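PDB 7BGN: phosphoribosyl-AMP cyclohydrolase from Medicago truncatula, which probably catalyses two successive steps of histidine biosynthesis, hydrolysing phosphoribosyl-ATP to phosphoribosyl-AMP and diphosphate and then opening the adenine ring of phosphoribosyl-AMP. Local coordinates for residues 150-155 with 193-198. Residues are numbered along the deposited sequence; the frame is centred on the assembly and turned at random.
With AMP (adenosine monophosphate), chain P.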
loop_
_atom_site.group_PDB
_atom_site.type_symbol
_atom_site.label_atom_id
_atom_site.label_comp_id
_atom_site.label_asym_id
_atom_site.label_seq_id
_atom_site.Cartn_x
_atom_site.Cartn_y
_atom_site.Cartn_z
ATOM N N SER B 150 -20.437 -5.813 19.523
ATOM C CA SER B 150 -19.268 -6.086 18.706
ATOM C C SER B 150 -18.067 -6.336 19.597
ATOM O O SER B 150 -17.931 -5.732 20.661
ATOM C CB SER B 150 -18.937 -4.926 17.772
ATOM O OG SER B 150 -17.998 -4.054 18.383
ATOM N N TRP B 151 -17.172 -7.199 19.117
ATOM C CA TRP B 151 -15.980 -7.556 19.875
ATOM C C TRP B 151 -15.003 -6.397 19.988
ATOM O O TRP B 151 -14.264 -6.312 20.973
ATOM C CB TRP B 151 -15.327 -8.779 19.233
ATOM C CG TRP B 151 -14.024 -9.205 19.836
ATOM C CD1 TRP B 151 -12.808 -9.192 19.225
ATOM C CD2 TRP B 151 -13.794 -9.679 21.172
ATOM N NE1 TRP B 151 -11.839 -9.648 20.083
ATOM C CE2 TRP B 151 -12.416 -9.947 21.288
ATOM C CE3 TRP B 151 -14.618 -9.903 22.278
ATOM C CZ2 TRP B 151 -11.845 -10.431 22.461
ATOM C CZ3 TRP B 151 -14.046 -10.387 23.447
ATOM C CH2 TRP B 151 -12.675 -10.644 23.526
ATOM N N THR B 152 -14.954 -5.515 18.990
ATOM C CA THR B 152 -14.080 -4.351 19.082
ATOM C C THR B 152 -14.539 -3.372 20.156
ATOM O O THR B 152 -13.718 -2.884 20.941
ATOM C CB THR B 152 -14.008 -3.651 17.741
ATOM O OG1 THR B 152 -13.587 -4.607 16.770
ATOM C CG2 THR B 152 -13.016 -2.510 17.788
ATOM N N LYS B 153 -15.847 -3.083 20.220
ATOM C CA LYS B 153 -16.339 -2.144 21.229
ATOM C C LYS B 153 -16.096 -2.671 22.630
ATOM O O LYS B 153 -15.862 -1.895 23.565
ATOM C CB LYS B 153 -17.837 -1.881 21.054
ATOM C CG LYS B 153 -18.235 -1.174 19.790
ATOM C CD LYS B 153 -19.682 -0.714 19.855
ATOM C CE LYS B 153 -20.139 -0.190 18.504
ATOM N NZ LYS B 153 -21.576 0.174 18.471
ATOM N N ARG B 154 -16.155 -3.983 22.792
ATOM C CA ARG B 154 -15.899 -4.583 24.089
ATOM C C ARG B 154 -14.439 -4.458 24.491
ATOM O O ARG B 154 -14.131 -4.271 25.675
ATOM C CB ARG B 154 -16.323 -6.025 24.040
ATOM C CG ARG B 154 -16.301 -6.697 25.322
ATOM C CD ARG B 154 -16.893 -7.994 25.024
ATOM N NE ARG B 154 -16.819 -8.929 26.117
ATOM C CZ ARG B 154 -17.219 -10.172 25.994
ATOM N NH1 ARG B 154 -17.134 -11.017 27.017
ATOM N NH2 ARG B 154 -17.699 -10.559 24.824
ATOM N N LEU B 155 -13.525 -4.570 23.524
ATOM C CA LEU B 155 -12.108 -4.414 23.831
ATOM C C LEU B 155 -11.790 -2.963 24.158
ATOM O O LEU B 155 -11.005 -2.679 25.071
ATOM C CB LEU B 155 -11.257 -4.884 22.654
ATOM C CG LEU B 155 -11.359 -6.366 22.330
ATOM C CD1 LEU B 155 -10.695 -6.672 21.002
ATOM C CD2 LEU B 155 -10.758 -7.189 23.439
ATOM N N VAL B 193 -2.624 -11.138 16.507
ATOM C CA VAL B 193 -1.836 -10.132 17.204
ATOM C C VAL B 193 -2.104 -8.758 16.613
ATOM O O VAL B 193 -2.292 -7.775 17.340
ATOM C CB VAL B 193 -0.345 -10.508 17.138
ATOM C CG1 VAL B 193 0.538 -9.361 17.614
ATOM C CG2 VAL B 193 -0.108 -11.757 17.969
ATOM N N LEU B 194 -2.154 -8.682 15.280
ATOM C CA LEU B 194 -2.347 -7.413 14.589
ATOM C C LEU B 194 -3.678 -6.766 14.967
ATOM O O LEU B 194 -3.737 -5.556 15.225
ATOM C CB LEU B 194 -2.281 -7.648 13.088
ATOM C CG LEU B 194 -0.983 -7.251 12.401
ATOM C CD1 LEU B 194 -1.083 -7.505 10.893
ATOM C CD2 LEU B 194 -0.645 -5.809 12.683
ATOM N N TYR B 195 -4.758 -7.554 15.000
ATOM C CA TYR B 195 -6.068 -6.981 15.265
ATOM C C TYR B 195 -6.122 -6.358 16.654
ATOM O O TYR B 195 -6.455 -5.178 16.816
ATOM C CB TYR B 195 -7.147 -8.051 15.135
ATOM C CG TYR B 195 -8.463 -7.604 15.731
ATOM C CD1 TYR B 195 -9.281 -6.703 15.057
ATOM C CD2 TYR B 195 -8.864 -8.034 16.991
ATOM C CE1 TYR B 195 -10.482 -6.275 15.610
ATOM C CE2 TYR B 195 -10.054 -7.606 17.551
ATOM C CZ TYR B 195 -10.861 -6.730 16.859
ATOM O OH TYR B 195 -12.049 -6.314 17.422
ATOM N N HIS B 196 -5.781 -7.142 17.673
ATOM C CA HIS B 196 -5.869 -6.660 19.045
ATOM C C HIS B 196 -4.884 -5.529 19.298
ATOM O O HIS B 196 -5.160 -4.643 20.112
ATOM C CB HIS B 196 -5.649 -7.823 20.004
ATOM C CG HIS B 196 -6.740 -8.846 19.961
ATOM N ND1 HIS B 196 -6.713 -9.925 19.103
ATOM C CD2 HIS B 196 -7.888 -8.961 20.672
ATOM C CE1 HIS B 196 -7.804 -10.651 19.278
ATOM N NE2 HIS B 196 -8.532 -10.090 20.226
ATOM N N ALA B 197 -3.737 -5.539 18.615
ATOM C CA ALA B 197 -2.812 -4.420 18.746
ATOM C C ALA B 197 -3.414 -3.142 18.180
ATOM O O ALA B 197 -3.227 -2.056 18.746
ATOM C CB ALA B 197 -1.495 -4.734 18.044
ATOM N N MET B 198 -4.149 -3.252 17.072
ATOM C CA MET B 198 -4.728 -2.065 16.454
ATOM C C MET B 198 -5.870 -1.486 17.273
ATOM O O MET B 198 -6.136 -0.284 17.174
ATOM C CB MET B 198 -5.177 -2.391 15.032
ATOM C CG MET B 198 -3.980 -2.513 14.123
ATOM S SD MET B 198 -4.284 -3.297 12.550
ATOM C CE MET B 198 -5.152 -1.995 11.681
HETATM P P AMP P . -16.715 -6.665 15.664
HETATM O O1P AMP P . -17.946 -6.226 14.886
HETATM O O2P AMP P . -16.143 -5.535 16.490
HETATM O O3P AMP P . -16.946 -7.957 16.429
HETATM O "O5'" AMP P . -15.649 -7.010 14.527
HETATM C "C5'" AMP P . -15.374 -6.091 13.479
HETATM C "C4'" AMP P . -14.211 -6.529 12.621
HETATM O "O4'" AMP P . -13.048 -6.763 13.445
HETATM C "C3'" AMP P . -14.397 -7.847 11.882
HETATM O "O3'" AMP P . -15.167 -7.721 10.701
HETATM C "C2'" AMP P . -12.964 -8.298 11.621
HETATM O "O2'" AMP P . -12.444 -7.653 10.474
HETATM C "C1'" AMP P . -12.231 -7.749 12.846
HETATM N N9 AMP P . -11.903 -8.805 13.819
HETATM C C8 AMP P . -12.630 -9.196 14.915
HETATM N N7 AMP P . -12.065 -10.166 15.591
HETATM C C5 AMP P . -10.891 -10.426 14.904
HETATM C C6 AMP P . -9.849 -11.348 15.122
HETATM N N6 AMP P . -9.826 -12.207 16.137
HETATM N N1 AMP P . -8.823 -11.348 14.239
HETATM C C2 AMP P . -8.851 -10.478 13.221
HETATM N N3 AMP P . -9.772 -9.570 12.920
HETATM C C4 AMP P . -10.777 -9.594 13.808
#
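Tyr195 and His196, neighbours on helix 183-203, reach with their rings for the start of helix 151-156, where Trp151, Thr152 and Leu155 receive them. Trp151 NE1 points its N-H at His196 NE2 over 3.3 Å, a weak bond at 158°. The acceptor lies near the indole plane, at its edge, and the imidazole is turned 77° from that plane, so the two rings meet rim to rim. The other imidazole nitrogen, ND1, donates to Asp192 O one turn back in the same helix, which leaves NE2 to accept and helps fix the ring's rotation. Tyr195 holds CG anti to the backbone N (chi1 166°), extending the phenol to the neighbouring helix; Trp151 CD1 packs 3.6 Å from Tyr195 CE2, rim to rim with planes near parallel. Leu155 CD1 touches both rings, 3.6 Å from Tyr195 CE2 and from His196 CD2, while Tyr195 CD2 sits 3.5 Å off the centre of one imidazole face.

The helices belong to the all-alpha, MazG-clan pyrophosphohydrolase domain, and their junction forms an AMP site. Ser150 is the N-cap, its OG accepting from Lys153 N, while the next two amides grip the phosphate: Trp151 N to AMP O3P and Thr152 N to AMP O2P, both 2.8 Å. Such a helix N-terminus would probably stabilise the anionic charge. Adenine lies over one face of the phenol, AMP C4 3.5 Å above its plane. Thr152 OG1, turned beside its backbone N, sits at the phenol edge near AMP O2P, close enough to Tyr195 OH to share a hydrogen bond, though the modelled separation is doubtfully short and the donor undetermined. Arg218 of the second subunit also binds this AMP.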